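Local coordinates for periplasmic sugar-binding domain protein (Pseudomonas fluorescens Pf-5, PDB 3H75) that probably binds carbohydrates in the periplasm as a two-domain solute-binding protein, at residues 8-14 with 38-44; 21-26 with 262-268; 29-35 with 270-274; 49-54 with 74-78. One frame throughout, in Å; residues are numbered along the deposited sequence.

Contact 1: residues 8-14 with 38-44; sequences FLNPGNS and RILYAER. With SO4 (sulfate ion), chain B.
With CG anti to the backbone N (chi1 -166°), Asn10 lays its amide alongside the ring of Tyr41, whose CG is turned beside its own backbone N; the two side chains point the same way, and Asn10 CG comes within 3.4 Å of Tyr41 CE1. Amide and ring planes stand 34° apart, so this is not a flat stack. One ring face instead receives Ser14 CA, a CH-pi contact 3.7 Å from the centroid of Tyr41 and nearly on the ring normal, while Ile39 CG2 lies toward the rim of the opposite face. The Tyr41 hydroxyl bonds to Ser23 and Asn10 ND2 to the carbonyl of Trp19, both on helix 17-33. Asn10 OD1 accepts Gly12 N at 3.0 Å in the carbonyl plane, closing an Asx turn.

Bent at chi2, Glu43 grips Ser14 twice, which fixes the carboxylate's rotation. OE2 of Glu43 takes Ser14 OG at 2.7 Å through its syn lone pair; OE1 of Glu43 meets Ser14 N at 2.9 Å, also on the syn side but 31° out of plane. Arg44 reaches a sulfate, probably from the crystallisation liquor, by a nearly straight bond from NH1 to O4 of 2.9 Å and a second from NH2 to O2, and its NH2 also forms a salt bridge with Glu16. Earlier in both segments, Phe8 N bonds to Arg38 O at 2.8 Å and Leu40 N to Phe8 O, in parallel register. Such pairing, bridged by helix 17-33, is the first beta-alpha-beta unit of a Rossmann-like domain.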
loop_
_atom_site.group_PDB
_atom_site.type_symbol
_atom_site.label_atom_id
_atom_site.label_comp_id
_atom_site.label_asym_id
_atom_site.label_seq_id
_atom_site.Cartn_x
_atom_site.Cartn_y
_atom_site.Cartn_z
ATOM N N PHE A 8 -0.895 15.362 -7.291
ATOM C CA PHE A 8 -0.319 14.152 -6.723
ATOM C C PHE A 8 0.508 13.442 -7.772
ATOM O O PHE A 8 0.033 13.194 -8.882
ATOM C CB PHE A 8 -1.413 13.200 -6.206
ATOM C CG PHE A 8 -0.889 11.847 -5.777
ATOM C CD1 PHE A 8 0.161 11.748 -4.869
ATOM C CD2 PHE A 8 -1.442 10.674 -6.282
ATOM C CE1 PHE A 8 0.653 10.504 -4.470
ATOM C CE2 PHE A 8 -0.956 9.422 -5.887
ATOM C CZ PHE A 8 0.091 9.339 -4.982
ATOM N N LEU A 9 1.750 13.132 -7.420
ATOM C CA LEU A 9 2.653 12.417 -8.318
ATOM C C LEU A 9 2.544 10.928 -7.980
ATOM O O LEU A 9 3.148 10.444 -7.015
ATOM C CB LEU A 9 4.090 12.922 -8.136
ATOM C CG LEU A 9 4.229 14.445 -8.269
ATOM C CD1 LEU A 9 5.694 14.840 -8.128
ATOM C CD2 LEU A 9 3.677 14.911 -9.624
ATOM N N ASN A 10 1.738 10.229 -8.775
ATOM C CA ASN A 10 1.476 8.798 -8.624
ATOM C C ASN A 10 2.645 8.024 -9.254
ATOM O O ASN A 10 2.962 8.216 -10.425
ATOM C CB ASN A 10 0.159 8.471 -9.344
ATOM C CG ASN A 10 -0.382 7.111 -8.986
ATOM O OD1 ASN A 10 0.336 6.120 -9.040
ATOM N ND2 ASN A 10 -1.664 7.055 -8.617
ATOM N N PRO A 11 3.298 7.132 -8.487
ATOM C CA PRO A 11 4.429 6.369 -9.030
ATOM C C PRO A 11 4.100 5.198 -9.953
ATOM O O PRO A 11 4.968 4.724 -10.695
ATOM C CB PRO A 11 5.163 5.902 -7.774
ATOM C CG PRO A 11 4.035 5.682 -6.794
ATOM C CD PRO A 11 3.094 6.848 -7.051
ATOM N N GLY A 12 2.857 4.732 -9.918
ATOM C CA GLY A 12 2.516 3.577 -10.729
ATOM C C GLY A 12 2.144 3.818 -12.176
ATOM O O GLY A 12 2.281 4.924 -12.694
ATOM N N ASN A 13 1.697 2.754 -12.833
ATOM C CA ASN A 13 1.248 2.847 -14.214
ATOM C C ASN A 13 -0.218 3.267 -14.175
ATOM O O ASN A 13 -0.928 2.992 -13.200
ATOM C CB ASN A 13 1.379 1.499 -14.928
ATOM C CG ASN A 13 2.822 1.086 -15.138
ATOM O OD1 ASN A 13 3.679 1.915 -15.456
ATOM N ND2 ASN A 13 3.098 -0.203 -14.974
ATOM N N SER A 14 -0.676 3.932 -15.231
ATOM C CA SER A 14 -2.058 4.388 -15.289
ATOM C C SER A 14 -3.039 3.233 -15.475
ATOM O O SER A 14 -4.252 3.441 -15.509
ATOM C CB SER A 14 -2.228 5.433 -16.401
ATOM O OG SER A 14 -1.598 5.032 -17.605
ATOM N N ARG A 38 -5.169 17.059 -9.436
ATOM C CA ARG A 38 -4.557 16.612 -10.673
ATOM C C ARG A 38 -3.588 15.495 -10.301
ATOM O O ARG A 38 -2.768 15.644 -9.397
ATOM C CB ARG A 38 -3.819 17.766 -11.350
ATOM C CG ARG A 38 -4.748 18.870 -11.832
ATOM C CD ARG A 38 -3.971 20.003 -12.482
ATOM N NE ARG A 38 -2.890 19.490 -13.313
ATOM C CZ ARG A 38 -3.044 18.579 -14.269
ATOM N NH1 ARG A 38 -4.243 18.073 -14.529
ATOM N NH2 ARG A 38 -1.993 18.160 -14.955
ATOM N N ILE A 39 -3.705 14.366 -10.990
ATOM C CA ILE A 39 -2.846 13.224 -10.729
ATOM C C ILE A 39 -1.963 12.949 -11.936
ATOM O O ILE A 39 -2.460 12.753 -13.049
ATOM C CB ILE A 39 -3.678 11.956 -10.416
ATOM C CG1 ILE A 39 -4.483 12.170 -9.133
ATOM C CG2 ILE A 39 -2.756 10.749 -10.273
ATOM C CD1 ILE A 39 -5.436 11.037 -8.800
ATOM N N LEU A 40 -0.652 12.950 -11.710
ATOM C CA LEU A 40 0.315 12.689 -12.769
ATOM C C LEU A 40 0.963 11.329 -12.530
ATOM O O LEU A 40 1.591 11.110 -11.496
ATOM C CB LEU A 40 1.402 13.765 -12.776
ATOM C CG LEU A 40 0.948 15.222 -12.876
ATOM C CD1 LEU A 40 2.171 16.133 -12.867
ATOM C CD2 LEU A 40 0.141 15.426 -14.148
ATOM N N TYR A 41 0.805 10.416 -13.484
ATOM C CA TYR A 41 1.394 9.085 -13.370
ATOM C C TYR A 41 2.838 9.047 -13.861
ATOM O O TYR A 41 3.164 9.625 -14.895
ATOM C CB TYR A 41 0.572 8.072 -14.177
ATOM C CG TYR A 41 -0.696 7.618 -13.492
ATOM C CD1 TYR A 41 -0.667 6.594 -12.547
ATOM C CD2 TYR A 41 -1.926 8.210 -13.787
ATOM C CE1 TYR A 41 -1.832 6.165 -11.915
ATOM C CE2 TYR A 41 -3.096 7.791 -13.161
ATOM C CZ TYR A 41 -3.039 6.764 -12.226
ATOM O OH TYR A 41 -4.191 6.323 -11.615
ATOM N N ALA A 42 3.697 8.344 -13.129
ATOM C CA ALA A 42 5.093 8.219 -13.530
ATOM C C ALA A 42 5.266 7.072 -14.519
ATOM O O ALA A 42 6.286 6.979 -15.192
ATOM C CB ALA A 42 5.965 7.966 -12.311
ATOM N N GLU A 43 4.255 6.211 -14.601
ATOM C CA GLU A 43 4.288 5.024 -15.453
ATOM C C GLU A 43 5.514 4.190 -15.072
ATOM O O GLU A 43 6.275 3.701 -15.916
ATOM C CB GLU A 43 4.290 5.403 -16.946
ATOM C CG GLU A 43 3.114 6.300 -17.377
ATOM C CD GLU A 43 1.738 5.656 -17.234
ATOM O OE1 GLU A 43 1.645 4.480 -16.827
ATOM O OE2 GLU A 43 0.735 6.342 -17.540
ATOM N N ARG A 44 5.691 4.063 -13.761
ATOM C CA ARG A 44 6.753 3.279 -13.147
ATOM C C ARG A 44 8.208 3.634 -13.433
ATOM O O ARG A 44 9.084 2.768 -13.409
ATOM C CB ARG A 44 6.505 1.792 -13.417
ATOM C CG ARG A 44 5.402 1.183 -12.531
ATOM C CD ARG A 44 5.795 1.289 -11.064
ATOM N NE ARG A 44 4.809 0.719 -10.143
ATOM C CZ ARG A 44 4.973 0.706 -8.822
ATOM N NH1 ARG A 44 6.071 1.231 -8.290
ATOM N NH2 ARG A 44 4.047 0.167 -8.037
HETATM S S SO4 B . 5.431 1.535 -4.682
HETATM O O1 SO4 B . 5.567 0.977 -3.320
HETATM O O2 SO4 B . 4.219 0.984 -5.305
HETATM O O3 SO4 B . 5.317 2.996 -4.567
HETATM O O4 SO4 B . 6.622 1.168 -5.480
#

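Contact 2: residues 21-26 with 262-268; sequences SYSQFM and HFTLGGW
Phe25 is the main bump: its ring projects from helix 17-33 into a hollow walled by Phe263, Thr264, Gly267 and Trp268. A chi1 of -165° swings the ring away from its own backbone N. Thr264 CG2 sits over one face, 4.0 Å from the centroid of the Phe25 ring. The rim of Phe25 drives into the face of Trp268, a T-shaped pair with planes at 85°, and its CZ comes to 3.6 Å from Trp268 CH2. Phe263 presents its own edge to the Phe25 face, planes at 76°, which completes a three-ring cluster.

A second hollow lies at Gly266 and Gly267 of the same segment, where backbone alone faces the partner. Met26, a selenomethionine, fits CG against it at 3.4 Å from Gly266 C, and Tyr22 sets CZ at 3.4 Å from Gly266 N; the Tyr22 hydroxyl is bonded to Asn93. A water donates to Tyr22 O and, at 2.7 Å, to Phe263 O, accepting weakly from Gly267 N. His262 NE2 bonds to a glycerol, probably from the crystallisation liquor, which may mark a pocket. Such close glycine packing, just after a crossing from the second domain, fits the hinge side of a type I periplasmic binding protein.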
loop_
_atom_site.group_PDB
_atom_site.type_symbol
_atom_site.label_atom_id
_atom_site.label_comp_id
_atom_site.label_asym_id
_atom_site.label_seq_id
_atom_site.Cartn_x
_atom_site.Cartn_y
_atom_site.Cartn_z
ATOM N N SER A 21 -6.659 2.363 -8.152
ATOM C CA SER A 21 -7.624 2.367 -7.058
ATOM C C SER A 21 -7.311 3.488 -6.069
ATOM O O SER A 21 -8.215 4.114 -5.512
ATOM C CB SER A 21 -7.622 1.015 -6.341
ATOM O OG SER A 21 -8.174 0.019 -7.185
ATOM N N TYR A 22 -6.022 3.739 -5.864
ATOM C CA TYR A 22 -5.563 4.789 -4.962
ATOM C C TYR A 22 -6.052 6.120 -5.543
ATOM O O TYR A 22 -6.595 6.961 -4.825
ATOM C CB TYR A 22 -4.034 4.759 -4.901
ATOM C CG TYR A 22 -3.389 5.552 -3.784
ATOM C CD1 TYR A 22 -2.942 4.922 -2.622
ATOM C CD2 TYR A 22 -3.151 6.921 -3.923
ATOM C CE1 TYR A 22 -2.260 5.630 -1.629
ATOM C CE2 TYR A 22 -2.474 7.638 -2.934
ATOM C CZ TYR A 22 -2.024 6.986 -1.796
ATOM O OH TYR A 22 -1.295 7.671 -0.855
ATOM N N SER A 23 -5.862 6.294 -6.849
ATOM C CA SER A 23 -6.289 7.508 -7.538
ATOM C C SER A 23 -7.800 7.705 -7.504
ATOM O O SER A 23 -8.283 8.802 -7.225
ATOM C CB SER A 23 -5.829 7.481 -8.999
ATOM O OG SER A 23 -4.424 7.597 -9.094
ATOM N N GLN A 24 -8.545 6.641 -7.785
ATOM C CA GLN A 24 -9.998 6.734 -7.800
ATOM C C GLN A 24 -10.561 7.118 -6.440
ATOM O O GLN A 24 -11.527 7.883 -6.359
ATOM C CB GLN A 24 -10.619 5.415 -8.271
ATOM C CG GLN A 24 -10.229 5.038 -9.693
ATOM C CD GLN A 24 -10.570 6.121 -10.700
ATOM O OE1 GLN A 24 -11.739 6.432 -10.920
ATOM N NE2 GLN A 24 -9.544 6.706 -11.316
ATOM N N PHE A 25 -9.963 6.598 -5.370
ATOM C CA PHE A 25 -10.428 6.924 -4.026
ATOM C C PHE A 25 -10.168 8.411 -3.766
ATOM O O PHE A 25 -11.013 9.106 -3.199
ATOM C CB PHE A 25 -9.701 6.068 -2.980
ATOM C CG PHE A 25 -10.357 6.083 -1.624
ATOM C CD1 PHE A 25 -11.565 5.423 -1.418
ATOM C CD2 PHE A 25 -9.780 6.768 -0.556
ATOM C CE1 PHE A 25 -12.193 5.445 -0.164
ATOM C CE2 PHE A 25 -10.401 6.798 0.700
ATOM C CZ PHE A 25 -11.610 6.132 0.892
HETATM N N MSE A 26 -9.004 8.896 -4.194
HETATM C CA MSE A 26 -8.662 10.303 -4.018
HETATM C C MSE A 26 -9.615 11.199 -4.798
HETATM O O MSE A 26 -10.045 12.237 -4.297
HETATM C CB MSE A 26 -7.240 10.589 -4.504
HETATM C CG MSE A 26 -6.135 10.035 -3.636
HETATM SE SE MSE A 26 -4.390 10.508 -4.357
HETATM C CE MSE A 26 -4.370 12.380 -3.877
ATOM N N HIS A 262 -4.583 0.114 2.618
ATOM C CA HIS A 262 -3.746 1.272 2.333
ATOM C C HIS A 262 -4.082 2.041 1.058
ATOM O O HIS A 262 -3.577 3.144 0.853
ATOM C CB HIS A 262 -2.255 0.885 2.358
ATOM C CG HIS A 262 -1.803 0.063 1.192
ATOM N ND1 HIS A 262 -2.488 -1.046 0.743
ATOM C CD2 HIS A 262 -0.688 0.147 0.427
ATOM C CE1 HIS A 262 -1.815 -1.611 -0.242
ATOM N NE2 HIS A 262 -0.718 -0.906 -0.455
ATOM N N PHE A 263 -4.942 1.484 0.211
ATOM C CA PHE A 263 -5.312 2.183 -1.014
ATOM C C PHE A 263 -6.152 3.410 -0.677
ATOM O O PHE A 263 -6.378 4.265 -1.529
ATOM C CB PHE A 263 -6.086 1.263 -1.970
ATOM C CG PHE A 263 -7.526 1.030 -1.581
ATOM C CD1 PHE A 263 -8.542 1.856 -2.068
ATOM C CD2 PHE A 263 -7.864 -0.018 -0.736
ATOM C CE1 PHE A 263 -9.875 1.635 -1.712
ATOM C CE2 PHE A 263 -9.188 -0.244 -0.375
ATOM C CZ PHE A 263 -10.194 0.581 -0.865
ATOM N N THR A 264 -6.601 3.498 0.571
ATOM C CA THR A 264 -7.419 4.628 1.007
ATOM C C THR A 264 -6.591 5.813 1.500
ATOM O O THR A 264 -7.128 6.900 1.693
ATOM C CB THR A 264 -8.353 4.235 2.172
ATOM O OG1 THR A 264 -7.559 3.800 3.284
ATOM C CG2 THR A 264 -9.308 3.130 1.757
ATOM N N LEU A 265 -5.291 5.616 1.699
ATOM C CA LEU A 265 -4.455 6.684 2.244
ATOM C C LEU A 265 -4.539 8.026 1.528
ATOM O O LEU A 265 -4.587 9.069 2.180
ATOM C CB LEU A 265 -2.996 6.228 2.330
ATOM C CG LEU A 265 -2.156 7.015 3.346
ATOM C CD1 LEU A 265 -1.025 6.141 3.861
ATOM C CD2 LEU A 265 -1.625 8.278 2.708
ATOM N N GLY A 266 -4.555 8.001 0.200
ATOM C CA GLY A 266 -4.636 9.240 -0.555
ATOM C C GLY A 266 -5.879 10.051 -0.226
ATOM O O GLY A 266 -5.825 11.283 -0.150
ATOM N N GLY A 267 -7.002 9.365 -0.035
ATOM C CA GLY A 267 -8.244 10.050 0.287
ATOM C C GLY A 267 -8.167 10.734 1.637
ATOM O O GLY A 267 -8.600 11.881 1.798
ATOM N N TRP A 268 -7.619 10.030 2.620
ATOM C CA TRP A 268 -7.481 10.588 3.961
ATOM C C TRP A 268 -6.533 11.780 3.896
ATOM O O TRP A 268 -6.717 12.772 4.597
ATOM C CB TRP A 268 -6.907 9.546 4.921
ATOM C CG TRP A 268 -7.612 8.223 4.925
ATOM C CD1 TRP A 268 -7.037 7.004 5.148
ATOM C CD2 TRP A 268 -9.014 7.973 4.732
ATOM N NE1 TRP A 268 -7.987 6.013 5.107
ATOM C CE2 TRP A 268 -9.209 6.578 4.852
ATOM C CE3 TRP A 268 -10.124 8.790 4.469
ATOM C CZ2 TRP A 268 -10.468 5.979 4.715
ATOM C CZ3 TRP A 268 -11.376 8.194 4.334
ATOM C CH2 TRP A 268 -11.535 6.801 4.457
HETATM O O HOH W 1 -6.448 6.913 -1.854
#

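Contact 3: residues 29-35 with 270-274; sequences AARDLGL and LVALH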
loop_
_atom_site.group_PDB
_atom_site.type_symbol
_atom_site.label_atom_id
_atom_site.label_comp_id
_atom_site.label_asym_id
_atom_site.label_seq_id
_atom_site.Cartn_x
_atom_site.Cartn_y
_atom_site.Cartn_z
ATOM N N ALA A 29 -12.729 11.672 -3.053
ATOM C CA ALA A 29 -12.522 12.605 -1.952
ATOM C C ALA A 29 -12.433 14.040 -2.462
ATOM O O ALA A 29 -12.988 14.952 -1.850
ATOM C CB ALA A 29 -11.257 12.242 -1.186
ATOM N N ALA A 30 -11.737 14.237 -3.579
ATOM C CA ALA A 30 -11.585 15.569 -4.159
ATOM C C ALA A 30 -12.936 16.161 -4.547
ATOM O O ALA A 30 -13.194 17.344 -4.313
ATOM C CB ALA A 30 -10.671 15.512 -5.383
ATOM N N ARG A 31 -13.796 15.342 -5.142
ATOM C CA ARG A 31 -15.116 15.813 -5.547
ATOM C C ARG A 31 -15.965 16.208 -4.345
ATOM O O ARG A 31 -16.617 17.252 -4.348
ATOM C CB ARG A 31 -15.849 14.735 -6.352
ATOM C CG ARG A 31 -15.284 14.491 -7.743
ATOM C CD ARG A 31 -16.223 13.622 -8.573
ATOM N NE ARG A 31 -16.317 12.253 -8.073
ATOM C CZ ARG A 31 -15.408 11.309 -8.297
ATOM N NH1 ARG A 31 -14.330 11.582 -9.019
ATOM N NH2 ARG A 31 -15.579 10.089 -7.804
ATOM N N ASP A 32 -15.946 15.370 -3.314
ATOM C CA ASP A 32 -16.732 15.622 -2.114
ATOM C C ASP A 32 -16.206 16.799 -1.295
ATOM O O ASP A 32 -16.985 17.525 -0.676
ATOM C CB ASP A 32 -16.774 14.358 -1.249
ATOM C CG ASP A 32 -17.834 14.424 -0.164
ATOM O OD1 ASP A 32 -19.005 14.714 -0.491
ATOM O OD2 ASP A 32 -17.505 14.176 1.014
ATOM N N LEU A 33 -14.889 16.993 -1.309
ATOM C CA LEU A 33 -14.252 18.068 -0.550
ATOM C C LEU A 33 -14.129 19.391 -1.306
ATOM O O LEU A 33 -13.712 20.401 -0.734
ATOM C CB LEU A 33 -12.862 17.618 -0.090
ATOM C CG LEU A 33 -12.822 16.432 0.878
ATOM C CD1 LEU A 33 -11.399 15.908 0.997
ATOM C CD2 LEU A 33 -13.352 16.862 2.234
ATOM N N GLY A 34 -14.484 19.385 -2.586
ATOM C CA GLY A 34 -14.399 20.600 -3.378
ATOM C C GLY A 34 -12.966 21.020 -3.637
ATOM O O GLY A 34 -12.643 22.208 -3.627
ATOM N N LEU A 35 -12.103 20.037 -3.866
ATOM C CA LEU A 35 -10.695 20.299 -4.134
ATOM C C LEU A 35 -10.391 20.106 -5.613
ATOM O O LEU A 35 -11.020 19.286 -6.287
ATOM C CB LEU A 35 -9.801 19.348 -3.325
ATOM C CG LEU A 35 -9.855 19.383 -1.795
ATOM C CD1 LEU A 35 -8.923 18.316 -1.223
ATOM C CD2 LEU A 35 -9.455 20.758 -1.304
ATOM N N LEU A 270 -6.187 13.865 1.495
ATOM C CA LEU A 270 -6.893 15.036 0.980
ATOM C C LEU A 270 -7.780 15.664 2.050
ATOM O O LEU A 270 -7.979 16.881 2.056
ATOM C CB LEU A 270 -7.698 14.677 -0.274
ATOM C CG LEU A 270 -6.798 14.356 -1.479
ATOM C CD1 LEU A 270 -7.633 13.995 -2.687
ATOM C CD2 LEU A 270 -5.918 15.549 -1.801
ATOM N N VAL A 271 -8.308 14.849 2.960
ATOM C CA VAL A 271 -9.126 15.394 4.041
ATOM C C VAL A 271 -8.206 16.261 4.897
ATOM O O VAL A 271 -8.563 17.375 5.284
ATOM C CB VAL A 271 -9.723 14.288 4.940
ATOM C CG1 VAL A 271 -10.395 14.916 6.159
ATOM C CG2 VAL A 271 -10.729 13.463 4.156
ATOM N N ALA A 272 -7.014 15.744 5.189
ATOM C CA ALA A 272 -6.046 16.478 5.997
ATOM C C ALA A 272 -5.598 17.771 5.314
ATOM O O ALA A 272 -5.491 18.817 5.964
ATOM C CB ALA A 272 -4.837 15.596 6.300
ATOM N N LEU A 273 -5.333 17.708 4.011
ATOM C CA LEU A 273 -4.898 18.898 3.287
ATOM C C LEU A 273 -6.037 19.899 3.186
ATOM O O LEU A 273 -5.821 21.109 3.274
ATOM C CB LEU A 273 -4.384 18.530 1.892
ATOM C CG LEU A 273 -3.102 17.692 1.911
ATOM C CD1 LEU A 273 -2.620 17.465 0.487
ATOM C CD2 LEU A 273 -2.032 18.398 2.730
ATOM N N HIS A 274 -7.249 19.393 2.992
ATOM C CA HIS A 274 -8.429 20.245 2.917
ATOM C C HIS A 274 -8.517 21.053 4.207
ATOM O O HIS A 274 -8.754 22.263 4.186
ATOM C CB HIS A 274 -9.677 19.372 2.741
ATOM C CG HIS A 274 -10.967 20.083 3.014
ATOM N ND1 HIS A 274 -11.445 20.297 4.287
ATOM C CD2 HIS A 274 -11.891 20.610 2.172
ATOM C CE1 HIS A 274 -12.609 20.920 4.222
ATOM N NE2 HIS A 274 -12.902 21.121 2.950
#
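The imidazole of His274 carries Leu33 CD2 over one face, 4.1 Å from the ring centroid and 16° off the ring normal, and meets Leu35 CD2 at its edge, near the plane. This CH-pi contact joins two helices that pack against the same face of the parallel sheet in a Rossmann-like alpha/beta domain; the evidence is that Ala30 and Leu270 both touch Leu37 of strand 36-41. The segment axes run 10.3 Å apart at 31°, close enough for interleaved side chains.

Leu33 forks across the groove: while CD2 covers His274, CD1 drops to 3.7 Å from Leu270 O and also meets Val271 CG2. Leu35, just past Gly34, sets CD1 at 4.0 Å from Leu270 CB, so Leu33 CD1 and Leu35 CD1 both approach that CB from the same side. The end of Leu270 runs across to the two alanines, its CD1 resting 4.3 Å from Ala29 CB and equally near Ala30 CB. Phe319 touches Ala29, Leu33 and Val271, bringing helix 319-322 over the groove.

What turns Leu35 back toward His274 is a Schellman motif: Gly34 has positive phi, Gly34 N bonds weakly to Arg31 O, and Leu35 N bonds to Ala30 O at 2.9 Å.

Contact 4: residues 49-54 with 74-78; sequences TLQQAR and VAPQI
Leu50 and Gln77 cross at about a right angle, the methyl CD2 of Leu50 lying 3.2 Å from Gln77 NE2, a tight approach without a hydrogen bond. The other methyl, Leu50 CD1, rests 3.7 Å from Gln77 CB. It also meets Ile78 CG1, so the fork of Leu50 is spent on one flank of the partner helix. At its root, Leu50 CB packs 3.8 Å from Val74 CG1. Ile78 answers from the other helix: its CD1 presses to 3.7 Å from Ala53 CB and 4.0 Å from Thr49 CG2.

Torsions set these approaches: a chi1 of 177° carries Leu50 CG away from its backbone N, whereas Ile78 CG1 lies beside its own. The axes run 9.8 Å apart at 9°, an almost parallel pair as expected of consecutive helices in a Rossmann-like alpha/beta domain, with strand 65-69 between them in sequence.

Further out, the sheet supplies the floor. Ile78 lies on Leu66 and Leu68, whereas Thr49 and Ala53 rest on Leu9 of the neighbouring strand. Helix 46-58 is also tied to the edge strand by the hydrogen bond from Gln52 NE2 to the carbonyl of Tyr41, and Val74 touches Pro46.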
loop_
_atom_site.group_PDB
_atom_site.type_symbol
_atom_site.label_atom_id
_atom_site.label_comp_id
_atom_site.label_asym_id
_atom_site.label_seq_id
_atom_site.Cartn_x
_atom_site.Cartn_y
_atom_site.Cartn_z
ATOM N N THR A 49 8.728 11.226 -12.173
ATOM C CA THR A 49 8.172 11.928 -11.022
ATOM C C THR A 49 9.037 13.152 -10.734
ATOM O O THR A 49 8.531 14.244 -10.482
ATOM C CB THR A 49 8.150 11.015 -9.779
ATOM O OG1 THR A 49 7.285 9.895 -10.030
ATOM C CG2 THR A 49 7.645 11.775 -8.553
ATOM N N LEU A 50 10.351 12.963 -10.790
ATOM C CA LEU A 50 11.275 14.059 -10.537
ATOM C C LEU A 50 11.101 15.158 -11.576
ATOM O O LEU A 50 11.049 16.337 -11.236
ATOM C CB LEU A 50 12.717 13.549 -10.561
ATOM C CG LEU A 50 13.817 14.598 -10.382
ATOM C CD1 LEU A 50 13.699 15.263 -9.015
ATOM C CD2 LEU A 50 15.170 13.916 -10.519
ATOM N N GLN A 51 10.998 14.772 -12.845
ATOM C CA GLN A 51 10.841 15.751 -13.910
ATOM C C GLN A 51 9.511 16.486 -13.801
ATOM O O GLN A 51 9.439 17.681 -14.073
ATOM C CB GLN A 51 10.954 15.071 -15.275
ATOM C CG GLN A 51 11.369 16.009 -16.400
ATOM C CD GLN A 51 12.686 16.708 -16.114
ATOM O OE1 GLN A 51 13.640 16.087 -15.648
ATOM N NE2 GLN A 51 12.746 18.004 -16.403
ATOM N N GLN A 52 8.460 15.771 -13.402
ATOM C CA GLN A 52 7.144 16.380 -13.244
ATOM C C GLN A 52 7.190 17.440 -12.150
ATOM O O GLN A 52 6.612 18.511 -12.300
ATOM C CB GLN A 52 6.097 15.313 -12.904
ATOM C CG GLN A 52 5.779 14.407 -14.091
ATOM C CD GLN A 52 5.076 13.131 -13.681
ATOM O OE1 GLN A 52 5.032 12.788 -12.500
ATOM N NE2 GLN A 52 4.532 12.414 -14.655
ATOM N N ALA A 53 7.887 17.144 -11.059
ATOM C CA ALA A 53 8.011 18.099 -9.961
ATOM C C ALA A 53 8.900 19.270 -10.389
ATOM O O ALA A 53 8.556 20.429 -10.179
ATOM C CB ALA A 53 8.604 17.411 -8.731
ATOM N N ARG A 54 10.042 18.958 -10.993
ATOM C CA ARG A 54 10.971 19.992 -11.439
ATOM C C ARG A 54 10.265 21.024 -12.310
ATOM O O ARG A 54 10.405 22.229 -12.098
ATOM C CB ARG A 54 12.135 19.365 -12.217
ATOM C CG ARG A 54 13.202 20.369 -12.642
ATOM C CD ARG A 54 14.415 19.691 -13.273
ATOM N NE ARG A 54 14.991 18.670 -12.401
ATOM C CZ ARG A 54 16.181 18.105 -12.588
ATOM N NH1 ARG A 54 16.937 18.463 -13.618
ATOM N NH2 ARG A 54 16.615 17.178 -11.742
ATOM N N VAL A 74 14.503 10.036 -5.205
ATOM C CA VAL A 74 13.784 11.129 -5.850
ATOM C C VAL A 74 13.163 12.131 -4.879
ATOM O O VAL A 74 13.219 13.337 -5.108
ATOM C CB VAL A 74 12.682 10.584 -6.782
ATOM C CG1 VAL A 74 11.874 11.733 -7.365
ATOM C CG2 VAL A 74 13.316 9.768 -7.897
ATOM N N ALA A 75 12.576 11.636 -3.795
ATOM C CA ALA A 75 11.949 12.513 -2.812
ATOM C C ALA A 75 12.893 13.601 -2.292
ATOM O O ALA A 75 12.508 14.765 -2.206
ATOM C CB ALA A 75 11.399 11.689 -1.647
ATOM N N PRO A 76 14.134 13.235 -1.927
ATOM C CA PRO A 76 15.066 14.253 -1.426
ATOM C C PRO A 76 15.319 15.363 -2.446
ATOM O O PRO A 76 15.379 16.540 -2.090
ATOM C CB PRO A 76 16.329 13.448 -1.131
ATOM C CG PRO A 76 15.782 12.113 -0.729
ATOM C CD PRO A 76 14.709 11.886 -1.774
ATOM N N GLN A 77 15.461 14.986 -3.714
ATOM C CA GLN A 77 15.710 15.967 -4.764
ATOM C C GLN A 77 14.514 16.897 -4.928
ATOM O O GLN A 77 14.677 18.097 -5.139
ATOM C CB GLN A 77 16.022 15.268 -6.091
ATOM C CG GLN A 77 17.172 14.274 -6.011
ATOM C CD GLN A 77 17.686 13.854 -7.376
ATOM O OE1 GLN A 77 18.363 12.833 -7.513
ATOM N NE2 GLN A 77 17.379 14.650 -8.393
ATOM N N ILE A 78 13.308 16.349 -4.826
ATOM C CA ILE A 78 12.110 17.167 -4.955
ATOM C C ILE A 78 11.996 18.133 -3.776
ATOM O O ILE A 78 11.544 19.266 -3.933
ATOM C CB ILE A 78 10.844 16.282 -5.045
ATOM C CG1 ILE A 78 10.862 15.514 -6.370
ATOM C CG2 ILE A 78 9.586 17.141 -4.926
ATOM C CD1 ILE A 78 9.666 14.596 -6.586
#

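In the fold
All four contacts belong to the domain with the parallel sheet that includes strands 36-41, 5-10 and 65-69. Contact 1 pairs two of its strands. Contacts 2 and 3, centres 11 Å apart, share helices 17-33 and 265-277 on one sheet face, while contact 4 joins helices 46-58 and 74-82 on the other, its centre 21 Å from contact 2 and 24 Å from contact 3. Contact 1 touches both layers, its centre about 13 Å from contact 2 and 12 Å from contact 4. Contact 4 follows contact 1 along the chain and nests within the loops of contacts 2 and 3. A late helix thus completes this domain, consistent with a chain that crosses between domains repeatedly.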